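PDB 3MQ2: 16S rRNA methyltransferase, which methylates N1 of adenine 1408 in 16S rRNA, using S-adenosyl-L-methionine, and so confers resistance to aminoglycosides such as kanamycin, neomycin and apramycin. Local coordinates for residues A[8-13]-A[63-68]; A[44-49]-A[78-83]; A[140-145]-A[156-161]; A[181-186]-A[205-210]. One frame throughout, in Å; residues are numbered along the deposited sequence. Where two conformers were deposited one is given.

Interaction 1 of 4, residues A[8-13]-A[63-68]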
loop_
_atom_site.group_PDB
_atom_site.type_symbol
_atom_site.label_atom_id
_atom_site.label_comp_id
_atom_site.label_asym_id
_atom_site.label_seq_id
_atom_site.Cartn_x
_atom_site.Cartn_y
_atom_site.Cartn_z
ATOM N N VAL A 8 12.082 -7.659 -11.581
ATOM C CA VAL A 8 13.444 -7.133 -11.409
ATOM C C VAL A 8 13.868 -6.433 -12.698
ATOM O O VAL A 8 14.135 -7.080 -13.707
ATOM C CB VAL A 8 14.471 -8.224 -11.038
ATOM C CG1 VAL A 8 15.859 -7.613 -10.912
ATOM C CG2 VAL A 8 14.082 -8.923 -9.726
ATOM N N GLY A 9 13.925 -5.107 -12.655
ATOM C CA GLY A 9 14.135 -4.331 -13.864
ATOM C C GLY A 9 13.035 -4.642 -14.865
ATOM O O GLY A 9 11.849 -4.584 -14.534
ATOM N N LYS A 10 13.417 -4.986 -16.088
ATOM C CA LYS A 10 12.421 -5.314 -17.106
ATOM C C LYS A 10 12.055 -6.796 -17.105
ATOM O O LYS A 10 11.264 -7.248 -17.933
ATOM C CB LYS A 10 12.918 -4.915 -18.494
ATOM C CG LYS A 10 13.197 -3.433 -18.643
ATOM C CD LYS A 10 13.624 -3.106 -20.062
ATOM C CE LYS A 10 13.798 -1.609 -20.247
ATOM N NZ LYS A 10 14.276 -1.262 -21.617
ATOM N N ARG A 11 12.645 -7.555 -16.193
ATOM C CA ARG A 11 12.386 -8.993 -16.138
ATOM C C ARG A 11 11.250 -9.313 -15.180
ATOM O O ARG A 11 11.159 -8.734 -14.096
ATOM C CB ARG A 11 13.640 -9.746 -15.686
ATOM C CG ARG A 11 13.451 -11.248 -15.558
ATOM C CD ARG A 11 14.685 -11.916 -14.961
ATOM N NE ARG A 11 14.544 -13.366 -14.889
ATOM C CZ ARG A 11 15.499 -14.194 -14.477
ATOM N NH1 ARG A 11 16.678 -13.714 -14.102
ATOM N NH2 ARG A 11 15.273 -15.502 -14.439
ATOM N N VAL A 12 10.386 -10.235 -15.584
ATOM C CA VAL A 12 9.437 -10.834 -14.653
ATOM C C VAL A 12 9.816 -12.294 -14.518
ATOM O O VAL A 12 10.116 -12.957 -15.514
ATOM C CB VAL A 12 7.980 -10.716 -15.152
ATOM C CG1 VAL A 12 7.039 -11.480 -14.232
ATOM C CG2 VAL A 12 7.567 -9.249 -15.237
ATOM N N GLN A 13 9.848 -12.781 -13.282
ATOM C CA GLN A 13 10.086 -14.194 -13.031
ATOM C C GLN A 13 9.082 -14.769 -12.042
ATOM O O GLN A 13 9.025 -14.358 -10.880
ATOM C CB GLN A 13 11.511 -14.436 -12.520
ATOM C CG GLN A 13 11.784 -15.910 -12.217
ATOM C CD GLN A 13 11.727 -16.786 -13.458
ATOM O OE1 GLN A 13 12.468 -16.566 -14.414
ATOM N NE2 GLN A 13 10.851 -17.790 -13.445
ATOM N N ARG A 63 6.513 0.520 -13.963
ATOM C CA ARG A 63 6.778 1.555 -12.963
ATOM C C ARG A 63 7.886 1.144 -12.003
ATOM O O ARG A 63 8.647 1.976 -11.523
ATOM C CB ARG A 63 5.521 1.873 -12.142
ATOM C CG ARG A 63 4.357 2.458 -12.919
ATOM C CD ARG A 63 4.678 3.820 -13.520
ATOM N NE ARG A 63 5.169 4.795 -12.544
ATOM C CZ ARG A 63 4.444 5.310 -11.555
ATOM N NH1 ARG A 63 3.187 4.930 -11.369
ATOM N NH2 ARG A 63 4.985 6.199 -10.733
ATOM N N MET A 64 7.960 -0.150 -11.726
ATOM C CA MET A 64 8.879 -0.675 -10.729
ATOM C C MET A 64 10.261 -1.019 -11.292
ATOM O O MET A 64 11.122 -1.500 -10.561
ATOM C CB MET A 64 8.258 -1.924 -10.083
ATOM C CG MET A 64 6.913 -1.660 -9.378
ATOM S SD MET A 64 6.188 -3.165 -8.666
ATOM C CE MET A 64 5.457 -3.924 -10.128
ATOM N N GLU A 65 10.478 -0.771 -12.580
ATOM C CA GLU A 65 11.710 -1.234 -13.229
ATOM C C GLU A 65 12.992 -0.793 -12.522
ATOM O O GLU A 65 13.791 -1.626 -12.095
ATOM C CB GLU A 65 11.779 -0.792 -14.691
ATOM C CG GLU A 65 13.102 -1.190 -15.348
ATOM C CD GLU A 65 13.310 -0.557 -16.712
ATOM O OE1 GLU A 65 12.300 -0.251 -17.387
ATOM O OE2 GLU A 65 14.485 -0.367 -17.104
ATOM N N LYS A 66 13.193 0.519 -12.424
ATOM C CA LYS A 66 14.434 1.064 -11.873
ATOM C C LYS A 66 14.725 0.610 -10.453
ATOM O O LYS A 66 15.813 0.113 -10.170
ATOM C CB LYS A 66 14.427 2.594 -11.928
ATOM C CG LYS A 66 15.618 3.229 -11.230
ATOM C CD LYS A 66 15.261 4.592 -10.652
ATOM C CE LYS A 66 16.344 5.088 -9.705
ATOM N NZ LYS A 66 16.586 4.128 -8.592
ATOM N N ILE A 67 13.758 0.779 -9.553
ATOM C CA ILE A 67 14.011 0.507 -8.139
ATOM C C ILE A 67 14.141 -0.989 -7.854
ATOM O O ILE A 67 14.949 -1.396 -7.024
ATOM C CB ILE A 67 12.967 1.174 -7.228
ATOM C CG1 ILE A 67 12.981 2.685 -7.466
ATOM C CG2 ILE A 67 13.273 0.898 -5.766
ATOM C CD1 ILE A 67 12.318 3.485 -6.374
ATOM N N SER A 68 13.364 -1.806 -8.559
ATOM C CA SER A 68 13.445 -3.256 -8.373
ATOM C C SER A 68 14.806 -3.793 -8.833
ATOM O O SER A 68 15.347 -4.722 -8.238
ATOM C CB SER A 68 12.280 -3.991 -9.069
ATOM O OG SER A 68 12.373 -3.927 -10.488
#
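The hydroxyl of Ser-68 is held by two partners, taking a hydrogen bond from the backbone N of Gly-9 and giving one to the carbonyl of Met-64 four residues earlier. Gly-9 N lies 2.9 Å from Ser-68 OG, with the N-H bent to 141° at the hydrogen. Ser-68 OG is also 2.7 Å from Met-64 O and stands well above the plane of that carbonyl, which receives the backbone N of Ser-68 as well. The first torsion (chi1 69°) sets OG between the backbone N and the carbonyl carbon of its own residue, where it meets both Gly-9 N and Met-64 O. Gly-9 belongs to a type II' turn running from Val-8 to Arg-11, which joins strands 5-8 and 11-14 into a small antiparallel hairpin; the tip of this hairpin docks on the first turn of helix 65-71. The glycine, whose phi is positive, comes close enough for its CA to make a C-H...O contact of 3.3 Å with Glu-65 O. Next to it, the extended side chains of Lys-10 and Glu-65 cross obliquely, CE of Lys-10 lying 3.4 Å from Glu-65 OE2. The ammonium itself stays farther off, with Lys-10 NZ 4.6 Å from Glu-65 OE2. Tyr-85 of strand 83-87 and Val-7 of strand 5-8 also touch Ser-68.

Interaction 2 of 4, residues A[44-49]-A[78-83]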
loop_
_atom_site.group_PDB
_atom_site.type_symbol
_atom_site.label_atom_id
_atom_site.label_comp_id
_atom_site.label_asym_id
_atom_site.label_seq_id
_atom_site.Cartn_x
_atom_site.Cartn_y
_atom_site.Cartn_z
ATOM N N LYS A 44 12.372 2.340 1.135
ATOM C CA LYS A 44 12.648 2.956 2.434
ATOM C C LYS A 44 12.270 2.044 3.591
ATOM O O LYS A 44 13.053 1.856 4.518
ATOM C CB LYS A 44 11.939 4.307 2.589
ATOM C CG LYS A 44 11.966 4.819 4.040
ATOM C CD LYS A 44 11.537 6.271 4.145
ATOM C CE LYS A 44 11.745 6.824 5.555
ATOM N NZ LYS A 44 11.465 8.296 5.635
ATOM N N VAL A 45 11.071 1.465 3.543
ATOM C CA VAL A 45 10.641 0.587 4.621
ATOM C C VAL A 45 11.615 -0.576 4.818
ATOM O O VAL A 45 12.018 -0.867 5.948
ATOM C CB VAL A 45 9.197 0.082 4.415
ATOM C CG1 VAL A 45 8.793 -0.902 5.519
ATOM C CG2 VAL A 45 8.235 1.261 4.382
ATOM N N ALA A 46 12.013 -1.223 3.723
ATOM C CA ALA A 46 12.941 -2.347 3.824
ATOM C C ALA A 46 14.296 -1.896 4.370
ATOM O O ALA A 46 14.889 -2.572 5.212
ATOM C CB ALA A 46 13.096 -3.055 2.468
ATOM N N ARG A 47 14.776 -0.748 3.898
ATOM C CA ARG A 47 16.056 -0.216 4.343
ATOM C C ARG A 47 16.038 -0.004 5.853
ATOM O O ARG A 47 17.002 -0.332 6.561
ATOM C CB ARG A 47 16.332 1.112 3.644
ATOM C CG ARG A 47 17.521 1.869 4.202
ATOM C CD ARG A 47 18.818 1.247 3.743
ATOM N NE ARG A 47 19.020 1.421 2.308
ATOM C CZ ARG A 47 20.009 0.858 1.624
ATOM N NH1 ARG A 47 20.888 0.080 2.243
ATOM N NH2 ARG A 47 20.121 1.072 0.321
ATOM N N GLN A 48 14.929 0.536 6.347
ATOM C CA GLN A 48 14.835 0.926 7.753
ATOM C C GLN A 48 14.387 -0.204 8.675
ATOM O O GLN A 48 14.483 -0.089 9.903
ATOM C CB GLN A 48 13.897 2.121 7.906
ATOM C CG GLN A 48 14.421 3.382 7.246
ATOM C CD GLN A 48 13.533 4.583 7.496
ATOM O OE1 GLN A 48 13.916 5.719 7.212
ATOM N NE2 GLN A 48 12.342 4.338 8.030
ATOM N N ASN A 49 13.900 -1.289 8.079
ATOM C CA ASN A 49 13.407 -2.445 8.826
ATOM C C ASN A 49 14.045 -3.755 8.346
ATOM O O ASN A 49 13.370 -4.597 7.753
ATOM C CB ASN A 49 11.883 -2.549 8.694
ATOM C CG ASN A 49 11.155 -1.350 9.279
ATOM O OD1 ASN A 49 10.811 -1.337 10.462
ATOM N ND2 ASN A 49 10.903 -0.341 8.450
ATOM N N GLY A 78 23.112 -0.709 -3.459
ATOM C CA GLY A 78 21.747 -0.400 -3.070
ATOM C C GLY A 78 20.839 -1.613 -2.969
ATOM O O GLY A 78 19.632 -1.476 -2.776
ATOM N N GLY A 79 21.411 -2.805 -3.102
ATOM C CA GLY A 79 20.630 -4.026 -2.996
ATOM C C GLY A 79 20.091 -4.229 -1.589
ATOM O O GLY A 79 20.748 -3.862 -0.605
ATOM N N LEU A 80 18.889 -4.801 -1.502
ATOM C CA LEU A 80 18.253 -5.158 -0.237
ATOM C C LEU A 80 17.680 -6.561 -0.340
ATOM O O LEU A 80 16.906 -6.846 -1.255
ATOM C CB LEU A 80 17.106 -4.195 0.080
ATOM C CG LEU A 80 17.469 -2.739 0.366
ATOM C CD1 LEU A 80 16.210 -1.897 0.494
ATOM C CD2 LEU A 80 18.304 -2.646 1.628
ATOM N N PRO A 81 18.049 -7.444 0.599
ATOM C CA PRO A 81 17.597 -8.838 0.563
ATOM C C PRO A 81 16.151 -8.998 1.008
ATOM O O PRO A 81 15.529 -10.009 0.689
ATOM C CB PRO A 81 18.501 -9.511 1.599
ATOM C CG PRO A 81 18.750 -8.427 2.601
ATOM C CD PRO A 81 18.898 -7.172 1.775
ATOM N N ASN A 82 15.635 -8.014 1.735
ATOM C CA ASN A 82 14.325 -8.127 2.379
ATOM C C ASN A 82 13.242 -7.346 1.650
ATOM O O ASN A 82 12.326 -6.816 2.267
ATOM C CB ASN A 82 14.399 -7.654 3.832
ATOM C CG ASN A 82 14.793 -6.185 3.955
ATOM O OD1 ASN A 82 15.559 -5.663 3.139
ATOM N ND2 ASN A 82 14.271 -5.514 4.976
ATOM N N LEU A 83 13.360 -7.281 0.332
ATOM C CA LEU A 83 12.450 -6.487 -0.485
ATOM C C LEU A 83 12.109 -7.256 -1.756
ATOM O O LEU A 83 12.992 -7.714 -2.482
ATOM C CB LEU A 83 13.110 -5.151 -0.830
ATOM C CG LEU A 83 12.329 -4.166 -1.702
ATOM C CD1 LEU A 83 10.937 -3.882 -1.121
ATOM C CD2 LEU A 83 13.140 -2.873 -1.828
HETATM O O HOH W 1 22.026 -1.685 0.265
#
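Leu-80 reaches across to Arg-47, their side chains crossing at about a right angle where the loop before strand 83-87 packs on the end of helix 40-48, in the Rossmann-like methyltransferase fold. Arg-47 first heads away from the loop, with CG anti to the backbone N (chi1 170°), but bends at chi2 and chi3, and its guanidinium comes back over the leucine. There Leu-80 CD2 lies over one face of the guanidinium, toward its rim and 3.8 Å from Arg-47 NH1, while Gly-78 CA sits at the edge near the same plane. A water extends the guanidinium to the loop, accepting from Arg-47 NH1 and donating to Gly-79 O. The other methyl, Leu-80 CD1, turns to Ala-46 CB at 3.9 Å, and Leu-83 CB also meets this small side chain, which Val-54 of strand 52-58 touches as well. The amide of Asn-82 has a second acceptor in Arg-52 O, at the start of strand 52-58. Toward the helix, Asn-82 ND2 donates to Ala-46 O over 3.0 Å in an almost straight bond, 175° at the hydrogen, with the acceptor in the amide plane.

Interaction 3 of 4, residues A[140-145]-A[156-161]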
loop_
_atom_site.group_PDB
_atom_site.type_symbol
_atom_site.label_atom_id
_atom_site.label_comp_id
_atom_site.label_asym_id
_atom_site.label_seq_id
_atom_site.Cartn_x
_atom_site.Cartn_y
_atom_site.Cartn_z
ATOM N N LEU A 140 -5.176 8.475 1.993
ATOM C CA LEU A 140 -5.987 8.956 0.882
ATOM C C LEU A 140 -5.429 10.262 0.344
ATOM O O LEU A 140 -5.161 11.184 1.102
ATOM C CB LEU A 140 -7.426 9.187 1.328
ATOM C CG LEU A 140 -8.233 7.970 1.752
ATOM C CD1 LEU A 140 -9.630 8.407 2.158
ATOM C CD2 LEU A 140 -8.291 6.926 0.628
ATOM N N ASN A 141 -5.249 10.322 -0.973
ATOM C CA ASN A 141 -4.913 11.575 -1.639
ATOM C C ASN A 141 -6.206 12.348 -1.826
ATOM O O ASN A 141 -7.053 11.971 -2.643
ATOM C CB ASN A 141 -4.279 11.278 -2.998
ATOM C CG ASN A 141 -3.855 12.537 -3.741
ATOM O OD1 ASN A 141 -4.220 13.654 -3.370
ATOM N ND2 ASN A 141 -3.089 12.353 -4.819
ATOM N N LEU A 142 -6.368 13.422 -1.060
ATOM C CA LEU A 142 -7.614 14.167 -1.054
ATOM C C LEU A 142 -7.857 14.905 -2.384
ATOM O O LEU A 142 -8.967 15.353 -2.662
ATOM C CB LEU A 142 -7.652 15.112 0.154
ATOM C CG LEU A 142 -7.628 14.412 1.516
ATOM C CD1 LEU A 142 -7.309 15.400 2.635
ATOM C CD2 LEU A 142 -8.947 13.688 1.791
ATOM N N HIS A 143 -6.834 14.975 -3.234
ATOM C CA HIS A 143 -7.015 15.618 -4.528
ATOM C C HIS A 143 -7.923 14.817 -5.451
ATOM O O HIS A 143 -8.350 15.315 -6.493
ATOM C CB HIS A 143 -5.665 15.955 -5.178
ATOM C CG HIS A 143 -4.928 17.024 -4.446
ATOM N ND1 HIS A 143 -4.941 18.345 -4.844
ATOM C CD2 HIS A 143 -4.206 16.983 -3.300
ATOM C CE1 HIS A 143 -4.238 19.067 -3.988
ATOM N NE2 HIS A 143 -3.792 18.264 -3.036
ATOM N N ALA A 144 -8.247 13.594 -5.043
ATOM C CA ALA A 144 -9.235 12.805 -5.764
ATOM C C ALA A 144 -10.601 13.477 -5.662
ATOM O O ALA A 144 -11.550 13.065 -6.323
ATOM C CB ALA A 144 -9.292 11.370 -5.206
ATOM N N TRP A 145 -10.699 14.507 -4.822
ATOM C CA TRP A 145 -11.950 15.248 -4.668
ATOM C C TRP A 145 -11.776 16.721 -5.018
ATOM O O TRP A 145 -12.626 17.541 -4.689
ATOM C CB TRP A 145 -12.479 15.138 -3.232
ATOM C CG TRP A 145 -13.004 13.789 -2.881
ATOM C CD1 TRP A 145 -14.301 13.362 -2.991
ATOM C CD2 TRP A 145 -12.258 12.674 -2.362
ATOM N NE1 TRP A 145 -14.405 12.058 -2.571
ATOM C CE2 TRP A 145 -13.171 11.612 -2.182
ATOM C CE3 TRP A 145 -10.913 12.472 -2.039
ATOM C CZ2 TRP A 145 -12.777 10.359 -1.697
ATOM C CZ3 TRP A 145 -10.522 11.224 -1.562
ATOM C CH2 TRP A 145 -11.456 10.189 -1.385
ATOM N N PRO A 156 -18.468 12.315 -0.927
ATOM C CA PRO A 156 -17.910 13.611 -0.528
ATOM C C PRO A 156 -16.466 13.427 -0.075
ATOM O O PRO A 156 -16.098 12.310 0.271
ATOM C CB PRO A 156 -18.789 14.015 0.658
ATOM C CG PRO A 156 -19.253 12.715 1.231
ATOM C CD PRO A 156 -19.444 11.800 0.050
ATOM N N GLU A 157 -15.661 14.487 -0.087
ATOM C CA GLU A 157 -14.289 14.377 0.402
ATOM C C GLU A 157 -14.310 14.008 1.882
ATOM O O GLU A 157 -14.962 14.679 2.679
ATOM C CB GLU A 157 -13.520 15.686 0.213
ATOM C CG GLU A 157 -12.071 15.599 0.725
ATOM C CD GLU A 157 -11.285 16.883 0.552
ATOM O OE1 GLU A 157 -11.413 17.531 -0.515
ATOM O OE2 GLU A 157 -10.531 17.244 1.488
ATOM N N PRO A 158 -13.602 12.934 2.258
ATOM C CA PRO A 158 -13.649 12.526 3.667
ATOM C C PRO A 158 -12.818 13.416 4.579
ATOM O O PRO A 158 -11.790 13.964 4.191
ATOM C CB PRO A 158 -13.059 11.116 3.644
ATOM C CG PRO A 158 -12.144 11.123 2.457
ATOM C CD PRO A 158 -12.830 11.993 1.431
ATOM N N THR A 159 -13.281 13.554 5.813
ATOM C CA THR A 159 -12.558 14.311 6.816
ATOM C C THR A 159 -12.364 13.373 7.991
ATOM O O THR A 159 -12.998 12.318 8.044
ATOM C CB THR A 159 -13.372 15.519 7.292
ATOM O OG1 THR A 159 -14.533 15.054 7.993
ATOM C CG2 THR A 159 -13.798 16.378 6.105
ATOM N N PRO A 160 -11.492 13.749 8.938
ATOM C CA PRO A 160 -11.322 12.909 10.122
ATOM C C PRO A 160 -12.669 12.550 10.745
ATOM O O PRO A 160 -12.897 11.390 11.092
ATOM C CB PRO A 160 -10.516 13.810 11.062
ATOM C CG PRO A 160 -9.693 14.633 10.137
ATOM C CD PRO A 160 -10.583 14.909 8.954
ATOM N N ASP A 161 -13.560 13.527 10.869
ATOM C CA ASP A 161 -14.845 13.265 11.506
ATOM C C ASP A 161 -15.789 12.446 10.631
ATOM O O ASP A 161 -16.401 11.484 11.097
ATOM C CB ASP A 161 -15.519 14.568 11.935
ATOM C CG ASP A 161 -14.738 15.295 13.011
ATOM O OD1 ASP A 161 -13.957 14.635 13.729
ATOM O OD2 ASP A 161 -14.906 16.525 13.141
HETATM O O HOH W 2 -13.149 18.655 -2.027
#
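One face of the Trp-145 indole carries two neighbours in succession along the chain: Glu-157 CA lies over the five-membered ring and Pro-158 CD over the six-membered ring. Both are CH-pi contacts, each atom 3.5 Å from the centroid of its ring and close to the ring normal, so consecutive residues cover the two rings from the same side. At the edge, in the ring plane, stands the backbone carbon of Leu-142. The Pro-158 and Trp-145 side chains cross at about a right angle, and Pro-158 CG goes on to Leu-140 CD1 at 3.7 Å. This packing ties the end of strand 134-141, and the 3-10 turn after it, to the segment leading into helix 160-173, whose N-cap is Thr-159. Glu-157, extended with CG anti to its backbone N (chi1 180°), passes Leu-142 at about a right angle, its CG 3.8 Å from Leu-142 CD2. Its carboxylate is engaged by Arg-146 in a salt bridge through OE2, while a water donates both to Glu-157 OE1, at 2.6 Å, and to Trp-145 O. Glu-157 CA, between amide groups, and Pro-158 CD, next to nitrogen, are somewhat electron-poor, which probably suits their C-H groups to the electron-rich indole; the segments share no direct hydrogen bond.

Interaction 4 of 4, residues A[181-186]-A[205-210]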
loop_
_atom_site.group_PDB
_atom_site.type_symbol
_atom_site.label_atom_id
_atom_site.label_comp_id
_atom_site.label_asym_id
_atom_site.label_seq_id
_atom_site.Cartn_x
_atom_site.Cartn_y
_atom_site.Cartn_z
ATOM N N CYS A 181 -8.371 8.355 12.202
ATOM C CA CYS A 181 -8.412 9.108 10.955
ATOM C C CYS A 181 -7.844 10.493 11.219
ATOM O O CYS A 181 -8.342 11.220 12.081
ATOM C CB CYS A 181 -9.848 9.233 10.444
ATOM S SG CYS A 181 -10.746 7.663 10.313
ATOM N N ARG A 182 -6.791 10.861 10.503
ATOM C CA ARG A 182 -6.219 12.192 10.694
ATOM C C ARG A 182 -5.528 12.726 9.447
ATOM O O ARG A 182 -5.035 11.967 8.624
ATOM C CB ARG A 182 -5.237 12.175 11.866
ATOM C CG ARG A 182 -4.050 11.249 11.667
ATOM C CD ARG A 182 -3.115 11.282 12.874
ATOM N NE ARG A 182 -3.770 10.788 14.079
ATOM C CZ ARG A 182 -3.800 11.437 15.241
ATOM N NH1 ARG A 182 -3.207 12.617 15.368
ATOM N NH2 ARG A 182 -4.422 10.902 16.281
ATOM N N TYR A 183 -5.495 14.047 9.324
ATOM C CA TYR A 183 -4.764 14.677 8.245
ATOM C C TYR A 183 -3.268 14.526 8.496
ATOM O O TYR A 183 -2.808 14.566 9.650
ATOM C CB TYR A 183 -5.101 16.161 8.176
ATOM C CG TYR A 183 -6.485 16.499 7.682
ATOM C CD1 TYR A 183 -6.934 16.065 6.439
ATOM C CD2 TYR A 183 -7.331 17.291 8.447
ATOM C CE1 TYR A 183 -8.201 16.398 5.982
ATOM C CE2 TYR A 183 -8.594 17.634 7.997
ATOM C CZ TYR A 183 -9.023 17.190 6.764
ATOM O OH TYR A 183 -10.277 17.532 6.320
ATOM N N LEU A 184 -2.513 14.334 7.418
ATOM C CA LEU A 184 -1.060 14.319 7.487
ATOM C C LEU A 184 -0.525 15.632 6.946
ATOM O O LEU A 184 -0.959 16.092 5.885
ATOM C CB LEU A 184 -0.484 13.175 6.647
ATOM C CG LEU A 184 -0.751 11.743 7.101
ATOM C CD1 LEU A 184 0.128 10.833 6.265
ATOM C CD2 LEU A 184 -0.461 11.576 8.585
ATOM N N GLU A 185 0.409 16.240 7.675
ATOM C CA GLU A 185 1.116 17.416 7.162
ATOM C C GLU A 185 1.917 17.016 5.935
ATOM O O GLU A 185 2.308 15.857 5.801
ATOM C CB GLU A 185 2.091 17.939 8.211
ATOM C CG GLU A 185 1.443 18.378 9.484
ATOM C CD GLU A 185 0.846 19.765 9.377
ATOM O OE1 GLU A 185 0.992 20.399 8.314
ATOM O OE2 GLU A 185 0.234 20.215 10.365
ATOM N N PRO A 186 2.164 17.969 5.028
ATOM C CA PRO A 186 2.958 17.685 3.827
ATOM C C PRO A 186 4.313 17.077 4.174
ATOM O O PRO A 186 4.804 16.224 3.427
ATOM C CB PRO A 186 3.139 19.074 3.202
ATOM C CG PRO A 186 1.899 19.792 3.596
ATOM C CD PRO A 186 1.603 19.331 5.003
ATOM N N ASP A 205 -3.066 23.709 -0.781
ATOM C CA ASP A 205 -4.036 23.269 0.213
ATOM C C ASP A 205 -3.380 23.073 1.581
ATOM O O ASP A 205 -2.188 22.799 1.671
ATOM C CB ASP A 205 -4.763 21.996 -0.250
ATOM C CG ASP A 205 -5.571 22.232 -1.518
ATOM O OD1 ASP A 205 -6.059 23.368 -1.708
ATOM O OD2 ASP A 205 -5.710 21.297 -2.334
ATOM N N ARG A 206 -4.164 23.209 2.641
ATOM C CA ARG A 206 -3.642 23.012 3.991
ATOM C C ARG A 206 -3.114 21.595 4.172
ATOM O O ARG A 206 -2.011 21.402 4.672
ATOM C CB ARG A 206 -4.712 23.310 5.045
ATOM C CG ARG A 206 -4.216 23.154 6.483
ATOM C CD ARG A 206 -3.042 24.088 6.798
ATOM N NE ARG A 206 -2.523 23.817 8.138
ATOM C CZ ARG A 206 -1.622 22.878 8.413
ATOM N NH1 ARG A 206 -1.120 22.118 7.437
ATOM N NH2 ARG A 206 -1.227 22.686 9.664
ATOM N N PHE A 207 -3.921 20.614 3.767
ATOM C CA PHE A 207 -3.532 19.213 3.802
ATOM C C PHE A 207 -3.896 18.571 2.484
ATOM O O PHE A 207 -4.899 18.931 1.868
ATOM C CB PHE A 207 -4.279 18.463 4.897
ATOM C CG PHE A 207 -3.943 18.911 6.281
ATOM C CD1 PHE A 207 -2.693 18.662 6.821
ATOM C CD2 PHE A 207 -4.899 19.544 7.057
ATOM C CE1 PHE A 207 -2.391 19.073 8.122
ATOM C CE2 PHE A 207 -4.610 19.949 8.356
ATOM C CZ PHE A 207 -3.351 19.702 8.884
ATOM N N ASP A 208 -3.093 17.598 2.074
ATOM C CA ASP A 208 -3.341 16.870 0.841
ATOM C C ASP A 208 -3.745 15.433 1.096
ATOM O O ASP A 208 -4.241 14.773 0.194
ATOM C CB ASP A 208 -2.078 16.843 -0.005
ATOM C CG ASP A 208 -1.604 18.221 -0.362
ATOM O OD1 ASP A 208 -2.455 19.022 -0.784
ATOM O OD2 ASP A 208 -0.397 18.493 -0.221
ATOM N N VAL A 209 -3.508 14.948 2.314
ATOM C CA VAL A 209 -3.651 13.520 2.593
ATOM C C VAL A 209 -4.389 13.286 3.901
ATOM O O VAL A 209 -4.166 13.994 4.888
ATOM C CB VAL A 209 -2.269 12.850 2.665
ATOM C CG1 VAL A 209 -2.375 11.407 3.170
ATOM C CG2 VAL A 209 -1.579 12.898 1.306
ATOM N N LEU A 210 -5.276 12.300 3.901
ATOM C CA LEU A 210 -5.967 11.856 5.104
ATOM C C LEU A 210 -5.509 10.427 5.387
ATOM O O LEU A 210 -5.655 9.551 4.538
ATOM C CB LEU A 210 -7.480 11.851 4.871
ATOM C CG LEU A 210 -8.391 11.467 6.034
ATOM C CD1 LEU A 210 -8.217 12.476 7.161
ATOM C CD2 LEU A 210 -9.840 11.410 5.580
HETATM O O HOH W 3 -0.742 16.878 3.240
#
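Tyr-183 CB sits over the centre of the Phe-207 ring, 3.5 Å from its centroid, in a CH-pi contact. The two aromatic planes are nearly parallel, only 7° apart, but slid so far that the rings barely overlap, with Tyr-183 CG near Phe-207 CD2 where they approach. On the opposite face of Phe-207 lies the Arg-206 guanidinium, NH1 toward the rim, so the phenyl ring lies between Tyr-183 CB and that guanidinium. Glu-185 holds the guanidinium in a bidentate, end-on salt bridge: NH1 of Arg-206 is 2.9 Å from Glu-185 OE1, which it meets on the syn side but 30° out of the carboxylate plane, and NH2 is 3.0 Å from Glu-185 OE2, using its syn lone pair. A bend at chi2 (-80°) turns the glutamate's CD back toward the ring, and Glu-185 CD comes within 3.5 Å of Phe-207 CE1 at the ring edge. Beyond these side chains the backbones pair. Leu-184 N donates to Val-209 O at 3.0 Å, and Tyr-183 and Leu-210 form an antiparallel non-hydrogen-bonded pair. A water accepts from Asp-208 N and donates to Leu-184 O, bridging the segments. Glu-185 is the N-cap residue of helix 186-191, whose Val-189 packs on Leu-184 and Val-209, while Pro-160 of helix 160-173 lies against Tyr-183 and Leu-210. Strand 209-216 runs between strands 134-141 and 176-184, the latter at the sheet edge.

The four contacts fall into two pairs at the two ends of the seven-stranded sheet. Interactions 1 and 2, their centres 15 Å apart, alternate along the chain and involve helices 40-48 and 65-71 near the edge strand 83-87. Interactions 3 and 4 follow later in sequence, 9 Å apart, and touch directly: His-143 NE2 and Asp-208 OD1 form a hydrogen bond, and Leu-140 pairs with Leu-210 between neighbouring strands 134-141 and 209-216. The two groups lie about 27 to 32 Å apart, centre to centre. Bound S-adenosyl-L-homocysteine occupies the region between them, so the contacts lie on either flank of the cofactor-binding region; of their residues, Arg-63 belongs to the pocket.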